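Local coordinates for protein dioxygenase (Pseudomonas brassicacearum, PDB 5V2D) that probably cleaves the central double bond of lignin-derived stilbenes with dioxygen, at a non-haem iron centre, to give two aromatic aldehydes, at residues T61-A66 with H495-P500; D157-A162 with L171-F176; I253-D258 with F269-D274; K314-M319 with L347-F352. All blocks are in the same frame, centred on the assembly; numbering follows the deposited sequence.

From the N-terminal side, residues 61-66 open interaction 1, which closes only when the chain returns 429 residues later as 495-500. The pairing completes a beta-propeller blade whose other strands come from the N-terminal part of the chain and whose last strand comes from the C terminus, and the other three contacts nest within this single long loop. They follow one another in series without crossing: interaction 2 closes a hairpin at residues 157-176, interaction 3 a short ribbon at 253-274, and interaction 4 joins two neighbouring strands of a later blade. No two contacts touch; interactions 1 and 3 lie on opposite sides of the chain's centre, about 31 Å apart between centres.

Interaction 1 of 4, residues T61-A66 with H495-P500; sequences TFYQVA and HGCWAP. With FE (Fe (III) ion), chain E.
Thr61 and Tyr63 each exchange two backbone hydrogen bonds with their partners on the antiparallel strand, Ala499 and Cys497, among them Ala499 N to Thr61 O at 2.8 Å. The ladder ends with a fifth bond, Val65 N donating to His495 O at 3.1 Å, directly beside the metal site. Between the bonded pairs the strands draw in closest at Gln64 and Gly496, where the glycine sets no side chain between Gln64 and the ring of Phe62.

Aromatic groups pack on both faces of the ladder. With CG anti to the backbone N (chi1 175°), the Trp498 indole swings back across the partner strand, so that its benzo ring covers the Thr61 backbone, CZ3 lying 3.5 Å from Thr61 C. Its CE3 also meets Phe62 CB at 4.1 Å. Replacing Trp498 by an alanine would probably leave the Thr61 backbone uncovered and open a gap beside Phe62 and Ile439. The Phe62 ring turns its edge to a carbonyl, CD1 being 3.4 Å from Cys497 O. On the other face, Tyr63 CE2 presents the ring edge to Ala499 CB at 3.6 Å, while Cys497 SG lies obliquely beside the same ring.

This pairing is the closure of a beta-propeller, in which the C-terminal strand completes a blade begun near the N terminus, as in carotenoid cleavage oxygenases.

Metal coordination begins where the ladder stops. His495 NE2 binds the iron at 2.1 Å, together with His188, His239, His304 and a water. Glu437, a second-shell carboxylate, accepts a hydrogen bond from His495 ND1 and so fixes the turn of the imidazole.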
# COMPACT_ATOMS: atom_id res chain seq x y z
N THR A 61 8.72 -4.04 -16.08
CA THR A 61 8.17 -5.05 -15.15
C THR A 61 7.20 -4.37 -14.18
O THR A 61 7.51 -3.32 -13.60
CB THR A 61 9.31 -5.76 -14.39
OG1 THR A 61 10.21 -6.35 -15.31
CG2 THR A 61 8.75 -6.83 -13.49
N PHE A 62 6.04 -4.98 -14.03
CA PHE A 62 5.06 -4.58 -13.03
C PHE A 62 5.31 -5.49 -11.82
O PHE A 62 5.05 -6.72 -11.90
CB PHE A 62 3.66 -4.82 -13.57
CG PHE A 62 2.54 -4.57 -12.59
CD1 PHE A 62 2.68 -3.75 -11.48
CD2 PHE A 62 1.33 -5.14 -12.78
CE1 PHE A 62 1.64 -3.51 -10.61
CE2 PHE A 62 0.27 -4.90 -11.91
CZ PHE A 62 0.41 -4.07 -10.84
N TYR A 63 5.82 -4.93 -10.73
CA TYR A 63 6.02 -5.68 -9.50
C TYR A 63 4.85 -5.37 -8.57
O TYR A 63 4.38 -4.24 -8.49
CB TYR A 63 7.30 -5.25 -8.78
CG TYR A 63 8.54 -5.49 -9.58
CD1 TYR A 63 9.13 -6.79 -9.60
CD2 TYR A 63 9.16 -4.51 -10.26
CE1 TYR A 63 10.32 -7.02 -10.29
CE2 TYR A 63 10.33 -4.73 -10.95
CZ TYR A 63 10.92 -5.97 -10.95
OH TYR A 63 12.06 -6.19 -11.65
N GLN A 64 4.41 -6.37 -7.84
CA GLN A 64 3.36 -6.16 -6.85
C GLN A 64 3.64 -7.09 -5.65
O GLN A 64 4.17 -8.18 -5.85
CB GLN A 64 2.00 -6.44 -7.48
CG GLN A 64 0.92 -5.81 -6.53
CD GLN A 64 -0.49 -5.50 -7.10
OE1 GLN A 64 -1.04 -6.15 -8.06
NE2 GLN A 64 -1.10 -4.56 -6.44
N VAL A 65 3.28 -6.68 -4.44
CA VAL A 65 3.42 -7.60 -3.31
C VAL A 65 2.05 -7.84 -2.69
O VAL A 65 1.23 -6.90 -2.54
CB VAL A 65 4.45 -7.11 -2.29
CG1 VAL A 65 4.08 -5.74 -1.69
CG2 VAL A 65 4.72 -8.12 -1.21
N ALA A 66 1.80 -9.10 -2.37
CA ALA A 66 0.64 -9.52 -1.67
C ALA A 66 0.98 -10.21 -0.34
O ALA A 66 1.75 -11.13 -0.33
CB ALA A 66 -0.15 -10.48 -2.50
N HIS A 495 0.52 -3.04 -2.44
CA HIS A 495 1.01 -2.07 -3.42
C HIS A 495 1.96 -2.59 -4.46
O HIS A 495 2.59 -3.62 -4.24
CB HIS A 495 1.66 -0.88 -2.69
CG HIS A 495 0.72 -0.22 -1.77
ND1 HIS A 495 -0.34 0.57 -2.24
CD2 HIS A 495 0.67 -0.18 -0.40
CE1 HIS A 495 -0.99 1.06 -1.18
NE2 HIS A 495 -0.41 0.62 -0.07
N GLY A 496 1.99 -1.92 -5.60
CA GLY A 496 2.89 -2.33 -6.69
C GLY A 496 3.57 -1.17 -7.33
O GLY A 496 3.37 0.03 -6.93
N CYS A 497 4.37 -1.45 -8.36
CA CYS A 497 5.09 -0.34 -9.03
C CYS A 497 5.45 -0.80 -10.42
O CYS A 497 5.48 -2.02 -10.74
CB CYS A 497 6.37 0.04 -8.31
SG CYS A 497 7.61 -1.29 -8.29
N TRP A 498 5.66 0.18 -11.30
CA TRP A 498 6.15 -0.07 -12.64
C TRP A 498 7.64 0.26 -12.73
O TRP A 498 8.02 1.38 -12.39
CB TRP A 498 5.36 0.85 -13.63
CG TRP A 498 5.93 0.73 -15.07
CD1 TRP A 498 6.48 1.71 -15.81
CD2 TRP A 498 5.88 -0.43 -15.88
NE1 TRP A 498 6.80 1.24 -17.01
CE2 TRP A 498 6.45 -0.08 -17.11
CE3 TRP A 498 5.42 -1.73 -15.69
CZ2 TRP A 498 6.56 -0.96 -18.18
CZ3 TRP A 498 5.53 -2.62 -16.75
CH2 TRP A 498 6.08 -2.22 -18.00
N ALA A 499 8.44 -0.65 -13.25
CA ALA A 499 9.89 -0.46 -13.42
C ALA A 499 10.21 -0.43 -14.91
O ALA A 499 10.20 -1.49 -15.54
CB ALA A 499 10.65 -1.62 -12.78
N PRO A 500 10.39 0.75 -15.50
CA PRO A 500 10.53 0.85 -16.96
C PRO A 500 11.77 0.08 -17.44
O PRO A 500 12.77 0.04 -16.75
CB PRO A 500 10.78 2.35 -17.21
CG PRO A 500 10.22 3.04 -16.03
CD PRO A 500 10.36 2.08 -14.84
FE FE E . -0.48 1.57 1.82
O HOH W 1 -1.60 -0.05 2.44

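Interaction 2 of 4, residues D157-A162 with L171-F176; sequences DALPWA and LGEWTF
With CG beside the backbone N (chi1 -79°), Trp161 lays its indole against the backbone of Gly172 and Glu173, the latter its non-hydrogen-bonded partner on the same face of the hairpin. Glu173 N lies over one face of the ring, and Trp161 CE3 is 3.5 Å from Gly172 C. Glu173 CA sits above the five-membered ring in a CH-pi contact. The extended Glu173 chain (chi1 -177°) carries its carboxylate to Leu159, where OE2 accepts from two waters. One, 2.8 Å from Glu173 OE2, also donates to Leu159 O and accepts from Trp161 NE1; the other accepts from Leu159 N. A leucine in place of Trp161 would probably leave that first water without its indole donor and uncover the Gly172-Glu173 peptide.

Backbone bonds fix the register. Trp174 N donates to Pro160 O at 2.8 Å, and Leu171 and Gly172 together face Ala162 in a classic beta bulge, with Leu171 N 2.7 Å from Ala162 O. Ala162 CB packs 3.4 Å from Trp174 CE3. The buried Trp174 O has no polar partner. The hairpin makes up half of a four-stranded antiparallel blade, with 170-173 at its edge; Pro160, Ala162, Leu171 and Trp174 touch strand 150-154.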
# COMPACT_ATOMS: atom_id res chain seq x y z
N ASP A 157 7.14 -1.69 9.75
CA ASP A 157 7.62 -2.11 11.09
C ASP A 157 9.09 -2.45 11.10
O ASP A 157 9.61 -2.84 12.12
CB ASP A 157 6.83 -3.30 11.64
CG ASP A 157 6.95 -4.55 10.81
OD1 ASP A 157 7.48 -4.50 9.65
OD2 ASP A 157 6.48 -5.65 11.33
N ALA A 158 9.80 -2.32 9.96
CA ALA A 158 11.18 -2.76 9.89
C ALA A 158 11.86 -2.18 8.65
O ALA A 158 11.19 -1.53 7.82
CB ALA A 158 11.24 -4.28 9.89
N LEU A 159 13.15 -2.45 8.54
CA LEU A 159 13.88 -2.14 7.33
C LEU A 159 13.39 -3.06 6.22
O LEU A 159 12.84 -4.14 6.48
CB LEU A 159 15.37 -2.40 7.58
CG LEU A 159 16.11 -1.38 8.49
CD1 LEU A 159 17.50 -1.92 8.78
CD2 LEU A 159 16.23 -0.08 7.77
N PRO A 160 13.56 -2.65 4.98
CA PRO A 160 13.07 -3.43 3.86
C PRO A 160 13.96 -4.58 3.55
O PRO A 160 15.07 -4.66 4.09
CB PRO A 160 13.10 -2.41 2.70
CG PRO A 160 14.02 -1.33 3.11
CD PRO A 160 14.15 -1.35 4.57
N TRP A 161 13.48 -5.49 2.70
CA TRP A 161 14.18 -6.66 2.26
C TRP A 161 14.45 -6.52 0.74
O TRP A 161 13.58 -6.13 -0.04
CB TRP A 161 13.37 -7.94 2.56
CG TRP A 161 13.53 -8.28 3.96
CD1 TRP A 161 13.08 -7.58 5.03
CD2 TRP A 161 14.34 -9.34 4.48
NE1 TRP A 161 13.54 -8.16 6.18
CE2 TRP A 161 14.32 -9.23 5.88
CE3 TRP A 161 15.05 -10.37 3.91
CZ2 TRP A 161 14.98 -10.15 6.70
CZ3 TRP A 161 15.71 -11.28 4.72
CH2 TRP A 161 15.70 -11.15 6.08
N ALA A 162 15.71 -6.75 0.35
CA ALA A 162 16.07 -6.65 -1.06
C ALA A 162 15.89 -7.95 -1.78
O ALA A 162 16.13 -9.03 -1.21
CB ALA A 162 17.49 -6.12 -1.19
N LEU A 171 17.77 -11.21 -1.36
CA LEU A 171 19.16 -10.82 -1.07
C LEU A 171 19.42 -10.56 0.38
O LEU A 171 20.52 -10.76 0.84
CB LEU A 171 19.57 -9.57 -1.86
CG LEU A 171 19.35 -9.79 -3.37
CD1 LEU A 171 19.59 -8.59 -4.28
CD2 LEU A 171 20.23 -10.98 -3.81
N GLY A 172 18.42 -10.21 1.18
CA GLY A 172 18.63 -10.04 2.65
C GLY A 172 18.02 -8.71 3.03
O GLY A 172 17.52 -7.93 2.19
N GLU A 173 18.05 -8.44 4.31
CA GLU A 173 17.62 -7.18 4.83
C GLU A 173 18.48 -6.09 4.20
O GLU A 173 19.68 -6.22 4.11
CB GLU A 173 17.74 -7.14 6.34
CG GLU A 173 17.21 -5.86 6.93
CD GLU A 173 17.33 -5.80 8.47
OE1 GLU A 173 18.52 -5.79 8.91
OE2 GLU A 173 16.30 -5.70 9.23
N TRP A 174 17.86 -5.02 3.78
CA TRP A 174 18.59 -3.90 3.20
C TRP A 174 18.76 -2.79 4.22
O TRP A 174 17.81 -2.18 4.66
CB TRP A 174 17.85 -3.34 1.96
CG TRP A 174 18.65 -2.53 1.05
CD1 TRP A 174 18.59 -1.20 0.92
CD2 TRP A 174 19.63 -2.97 0.14
NE1 TRP A 174 19.45 -0.76 -0.06
CE2 TRP A 174 20.12 -1.82 -0.55
CE3 TRP A 174 20.15 -4.23 -0.19
CZ2 TRP A 174 21.11 -1.88 -1.53
CZ3 TRP A 174 21.14 -4.30 -1.17
CH2 TRP A 174 21.58 -3.13 -1.85
N THR A 175 20.01 -2.51 4.57
CA THR A 175 20.32 -1.48 5.62
C THR A 175 20.73 -0.14 5.02
O THR A 175 21.00 0.78 5.72
CB THR A 175 21.52 -1.97 6.50
OG1 THR A 175 22.65 -2.06 5.64
CG2 THR A 175 21.28 -3.36 7.07
N PHE A 176 20.72 -0.03 3.71
CA PHE A 176 21.20 1.16 2.95
C PHE A 176 22.66 1.43 3.35
O PHE A 176 22.97 2.54 3.82
CB PHE A 176 20.30 2.39 3.14
CG PHE A 176 18.87 2.17 2.71
CD1 PHE A 176 17.95 1.58 3.58
CD2 PHE A 176 18.48 2.55 1.45
CE1 PHE A 176 16.62 1.42 3.17
CE2 PHE A 176 17.17 2.35 1.01
CZ PHE A 176 16.22 1.81 1.91
O HOH W 2 13.73 -5.97 8.20
O HOH W 3 14.69 -4.00 10.63

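Interaction 3 of 4, residues I253-D258 with F269-D274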
# COMPACT_ATOMS: atom_id res chain seq x y z
N ILE A 253 -2.35 9.53 11.59
CA ILE A 253 -3.67 8.94 11.69
C ILE A 253 -3.99 8.75 13.20
O ILE A 253 -3.07 8.39 13.97
CB ILE A 253 -3.66 7.59 10.97
CG1 ILE A 253 -3.40 7.80 9.47
CG2 ILE A 253 -4.97 6.84 11.16
CD1 ILE A 253 -2.96 6.52 8.74
N PRO A 254 -5.24 9.00 13.63
CA PRO A 254 -5.56 8.85 15.06
C PRO A 254 -5.62 7.41 15.59
O PRO A 254 -6.56 7.05 16.32
CB PRO A 254 -6.97 9.50 15.22
CG PRO A 254 -7.28 10.13 13.96
CD PRO A 254 -6.34 9.62 12.88
N LEU A 255 -4.63 6.61 15.26
CA LEU A 255 -4.42 5.27 15.74
C LEU A 255 -3.17 5.35 16.61
O LEU A 255 -2.05 5.54 16.04
CB LEU A 255 -4.13 4.34 14.57
CG LEU A 255 -5.31 3.89 13.77
CD1 LEU A 255 -4.89 3.17 12.51
CD2 LEU A 255 -6.25 3.00 14.59
N THR A 256 -3.31 5.18 17.93
CA THR A 256 -2.18 5.37 18.86
C THR A 256 -1.65 4.10 19.43
O THR A 256 -2.35 3.09 19.48
CB THR A 256 -2.55 6.32 20.04
OG1 THR A 256 -3.74 5.86 20.70
CG2 THR A 256 -2.86 7.67 19.49
N VAL A 257 -0.42 4.15 19.89
CA VAL A 257 0.26 2.95 20.36
C VAL A 257 0.36 2.99 21.88
O VAL A 257 0.67 4.00 22.43
CB VAL A 257 1.66 2.91 19.81
CG1 VAL A 257 2.38 1.62 20.19
CG2 VAL A 257 1.62 3.01 18.31
N ASP A 258 0.16 1.85 22.53
CA ASP A 258 0.42 1.67 23.97
C ASP A 258 1.17 0.34 24.22
O ASP A 258 0.60 -0.76 24.08
CB ASP A 258 -0.91 1.68 24.73
CG ASP A 258 -0.70 1.71 26.27
OD1 ASP A 258 -1.02 2.69 26.88
OD2 ASP A 258 -0.20 0.76 26.88
N PHE A 269 -2.20 -0.86 17.78
CA PHE A 269 -2.85 0.43 17.66
C PHE A 269 -4.29 0.40 18.22
O PHE A 269 -4.94 -0.64 18.18
CB PHE A 269 -3.02 0.81 16.17
CG PHE A 269 -1.72 1.06 15.45
CD1 PHE A 269 -0.99 2.20 15.69
CD2 PHE A 269 -1.24 0.14 14.55
CE1 PHE A 269 0.20 2.44 15.00
CE2 PHE A 269 -0.05 0.35 13.87
CZ PHE A 269 0.67 1.50 14.11
N GLN A 270 -4.75 1.57 18.61
CA GLN A 270 -6.13 1.78 19.03
C GLN A 270 -6.69 3.10 18.49
O GLN A 270 -6.09 4.15 18.67
CB GLN A 270 -6.13 1.84 20.59
CG GLN A 270 -7.53 1.88 21.19
CD GLN A 270 -7.50 2.00 22.70
OE1 GLN A 270 -7.22 3.07 23.24
NE2 GLN A 270 -7.74 0.92 23.34
N TRP A 271 -7.84 3.05 17.89
CA TRP A 271 -8.50 4.27 17.39
C TRP A 271 -8.93 5.18 18.52
O TRP A 271 -9.44 4.69 19.51
CB TRP A 271 -9.70 3.88 16.58
CG TRP A 271 -10.43 5.02 15.96
CD1 TRP A 271 -11.62 5.55 16.37
CD2 TRP A 271 -10.04 5.72 14.82
NE1 TRP A 271 -11.96 6.56 15.56
CE2 TRP A 271 -11.02 6.69 14.58
CE3 TRP A 271 -8.94 5.60 13.92
CZ2 TRP A 271 -10.96 7.56 13.48
CZ3 TRP A 271 -8.88 6.50 12.84
CH2 TRP A 271 -9.87 7.46 12.65
N GLN A 272 -8.68 6.48 18.34
CA GLN A 272 -9.02 7.54 19.29
C GLN A 272 -10.00 8.45 18.54
O GLN A 272 -9.63 9.14 17.64
CB GLN A 272 -7.80 8.31 19.70
CG GLN A 272 -6.66 7.44 20.24
CD GLN A 272 -7.08 6.55 21.40
OE1 GLN A 272 -7.74 7.01 22.23
NE2 GLN A 272 -6.73 5.28 21.41
N PRO A 273 -11.30 8.36 18.86
CA PRO A 273 -12.30 9.12 18.10
C PRO A 273 -12.36 10.64 18.39
O PRO A 273 -13.05 11.35 17.72
CB PRO A 273 -13.62 8.46 18.54
CG PRO A 273 -13.35 8.04 19.94
CD PRO A 273 -11.94 7.51 19.88
N ASP A 274 -11.61 11.11 19.34
CA ASP A 274 -11.65 12.51 19.80
C ASP A 274 -10.26 13.12 19.68
O ASP A 274 -9.88 13.97 20.44
CB ASP A 274 -12.11 12.52 21.28
CG ASP A 274 -11.25 11.64 22.16
OD1 ASP A 274 -10.40 10.78 21.66
OD2 ASP A 274 -11.42 11.82 23.39
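Thr256 and Gln270 form the hydrogen-bonded pair at the middle of this short antiparallel ribbon, with Gln270 N donating to Thr256 O at 3.0 Å. In return Thr256 N reaches Gln270 O from above the carbonyl plane, and the opposite face of that plane is taken by Gln272 NE2, so two donors grip one oxygen. The Gln272 chain is bent at chi2 (-55°), which folds its amide back over its own strand; there NE2 also meets a lone pair of Gln270 OE1 at 2.9 Å, in plane with both amides. A third rung runs from Gln272 N to Pro254 O at 3.0 Å. Pro254 is the centre of an inverse gamma turn, whose closing bond is weak.

The nonpolar contacts gather on the face holding Leu255, Val257, Phe269 and Trp271. Pro254 lies over one face of the indole, CG 3.9 Å from Trp271 CH2, with its carbonyl oxygen above the rim. Leu255 CD2 comes in at the ring edge instead, 3.8 Å from Trp271 CE3. Val257 CG2 approaches Phe269 CE1 obliquely at 3.6 Å. Asp299 accepts from Trp271 NE1.

The ribbon is an excursion between strands 247-252 and 276-283 of one blade, with Asp258 capping the short helix at its turn. The side chain of Ile253 comes within about 9 Å of the iron, consistent with the elaborated inter-strand loops that cover the metal face of the propeller in carotenoid cleavage oxygenases.

Interaction 4 of 4, residues K314-M319 with L347-F352; sequences KVYVDM and LMRWTF
Asp318 and Arg349, side by side on adjacent antiparallel strands, form the tightest part of this contact. Arg349 NH2 donates to Asp318 OD1 at 2.7 Å and Arg349 NE to Asp318 OD2 at 2.8 Å. Both bonds use syn lone pairs, and the two flat groups lie only 4° from coplanar. Arg349 can approach side-on because its chain bends at chi3 (-72°).

On the opposite face of the sheet the packing is nonpolar and mostly buried. Val317 CG2 meets the edge of the Phe352 ring, 3.9 Å from CE1. Met319 makes a Met-aromatic contact, SD lying 3.4 Å from Trp350 NE1 and oblique to the indole, while its CG stands at the ring edge. Phe279 packs against both Trp350 and Phe352. Six backbone hydrogen bonds tie the strands, among them Trp350 N to Val317 O at 2.8 Å.

The partly exposed side around Tyr316, Thr351 and Lys314 is looser. Thr351 runs beside Tyr316, OG1 at the ring edge 3.4 Å from Tyr316 CD2 and CG2 by CE2, and Lys314 leads away to a weak, long ion pair with Asp353.

In chemical terms, the buried Asp318 carboxylate is met by two arginine nitrogens and by the Tyr385 hydroxyl, a setting likely to keep it ionised. Trp350 NE1, buried without a polar partner, has the softer methionine sulfur as its near neighbour.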
# COMPACT_ATOMS: atom_id res chain seq x y z
N LYS A 314 2.22 27.53 0.26
CA LYS A 314 1.14 26.60 0.52
C LYS A 314 1.49 25.24 0.01
O LYS A 314 1.94 25.08 -1.13
CB LYS A 314 -0.13 27.07 -0.15
CG LYS A 314 -0.63 28.40 0.42
CD LYS A 314 -1.51 29.11 -0.58
CE LYS A 314 -1.16 30.60 -0.46
NZ LYS A 314 -2.41 31.26 -0.12
N VAL A 315 1.21 24.25 0.83
CA VAL A 315 1.39 22.86 0.47
C VAL A 315 0.01 22.21 0.25
O VAL A 315 -0.87 22.31 1.12
CB VAL A 315 2.13 22.15 1.62
CG1 VAL A 315 2.40 20.72 1.19
CG2 VAL A 315 3.45 22.83 1.84
N TYR A 316 -0.18 21.54 -0.87
CA TYR A 316 -1.41 20.88 -1.18
C TYR A 316 -1.20 19.36 -1.18
O TYR A 316 -0.29 18.86 -1.86
CB TYR A 316 -1.91 21.36 -2.56
CG TYR A 316 -2.06 22.85 -2.67
CD1 TYR A 316 -1.05 23.63 -3.20
CD2 TYR A 316 -3.24 23.50 -2.26
CE1 TYR A 316 -1.18 25.00 -3.30
CE2 TYR A 316 -3.39 24.88 -2.38
CZ TYR A 316 -2.37 25.61 -2.89
OH TYR A 316 -2.45 26.99 -3.00
N VAL A 317 -2.08 18.62 -0.52
CA VAL A 317 -2.00 17.16 -0.49
C VAL A 317 -3.36 16.57 -0.84
O VAL A 317 -4.35 16.86 -0.16
CB VAL A 317 -1.60 16.68 0.91
CG1 VAL A 317 -1.43 15.19 0.93
CG2 VAL A 317 -0.24 17.29 1.28
N ASP A 318 -3.40 15.71 -1.82
CA ASP A 318 -4.61 15.02 -2.27
C ASP A 318 -4.63 13.58 -1.80
O ASP A 318 -3.63 12.84 -1.98
CB ASP A 318 -4.73 15.08 -3.79
CG ASP A 318 -4.82 16.53 -4.32
OD1 ASP A 318 -4.48 16.81 -5.54
OD2 ASP A 318 -5.22 17.40 -3.52
N MET A 319 -5.72 13.18 -1.17
CA MET A 319 -5.86 11.85 -0.63
C MET A 319 -7.34 11.54 -0.30
O MET A 319 -8.07 12.43 0.03
CB MET A 319 -5.08 11.73 0.70
CG MET A 319 -5.56 12.67 1.76
SD MET A 319 -4.94 12.36 3.45
CE MET A 319 -3.31 12.99 3.25
N LEU A 347 -12.23 11.50 -2.20
CA LEU A 347 -10.95 12.14 -2.46
C LEU A 347 -11.02 13.60 -2.01
O LEU A 347 -11.97 14.31 -2.36
CB LEU A 347 -10.57 12.05 -3.95
CG LEU A 347 -9.11 12.44 -4.26
CD1 LEU A 347 -8.09 11.41 -3.77
CD2 LEU A 347 -8.98 12.67 -5.73
N MET A 348 -10.03 14.05 -1.25
CA MET A 348 -9.95 15.42 -0.75
C MET A 348 -8.62 16.07 -0.98
O MET A 348 -7.59 15.41 -1.16
CB MET A 348 -10.22 15.41 0.76
CG MET A 348 -11.45 14.64 1.09
SD MET A 348 -12.59 15.21 2.30
CE MET A 348 -13.18 16.53 1.41
N ARG A 349 -8.64 17.41 -0.96
CA ARG A 349 -7.43 18.20 -1.03
C ARG A 349 -7.29 18.90 0.30
O ARG A 349 -8.20 19.64 0.73
CB ARG A 349 -7.47 19.24 -2.12
CG ARG A 349 -6.26 20.19 -2.11
CD ARG A 349 -6.11 20.94 -3.44
NE ARG A 349 -5.64 20.00 -4.47
CZ ARG A 349 -5.42 20.27 -5.74
NH1 ARG A 349 -5.55 21.56 -6.16
NH2 ARG A 349 -4.97 19.31 -6.54
N TRP A 350 -6.14 18.72 0.93
CA TRP A 350 -5.75 19.52 2.10
C TRP A 350 -4.83 20.65 1.63
O TRP A 350 -3.97 20.45 0.77
CB TRP A 350 -4.95 18.67 3.06
CG TRP A 350 -5.65 17.50 3.60
CD1 TRP A 350 -5.59 16.26 3.12
CD2 TRP A 350 -6.37 17.44 4.83
NE1 TRP A 350 -6.30 15.40 3.93
CE2 TRP A 350 -6.76 16.10 5.01
CE3 TRP A 350 -6.76 18.38 5.79
CZ2 TRP A 350 -7.54 15.68 6.06
CZ3 TRP A 350 -7.56 17.95 6.85
CH2 TRP A 350 -7.92 16.63 6.99
N THR A 351 -4.97 21.84 2.23
CA THR A 351 -4.16 22.99 1.93
C THR A 351 -3.52 23.46 3.27
O THR A 351 -4.27 23.73 4.25
CB THR A 351 -5.07 24.09 1.40
OG1 THR A 351 -5.67 23.64 0.16
CG2 THR A 351 -4.24 25.38 1.09
N PHE A 352 -2.20 23.44 3.34
CA PHE A 352 -1.46 23.80 4.55
C PHE A 352 -0.75 25.12 4.18
O PHE A 352 0.22 25.14 3.43
CB PHE A 352 -0.44 22.72 4.96
CG PHE A 352 -1.06 21.38 5.19
CD1 PHE A 352 -1.01 20.41 4.19
CD2 PHE A 352 -1.82 21.12 6.29
CE1 PHE A 352 -1.55 19.16 4.40
CE2 PHE A 352 -2.39 19.88 6.49
CZ PHE A 352 -2.27 18.89 5.52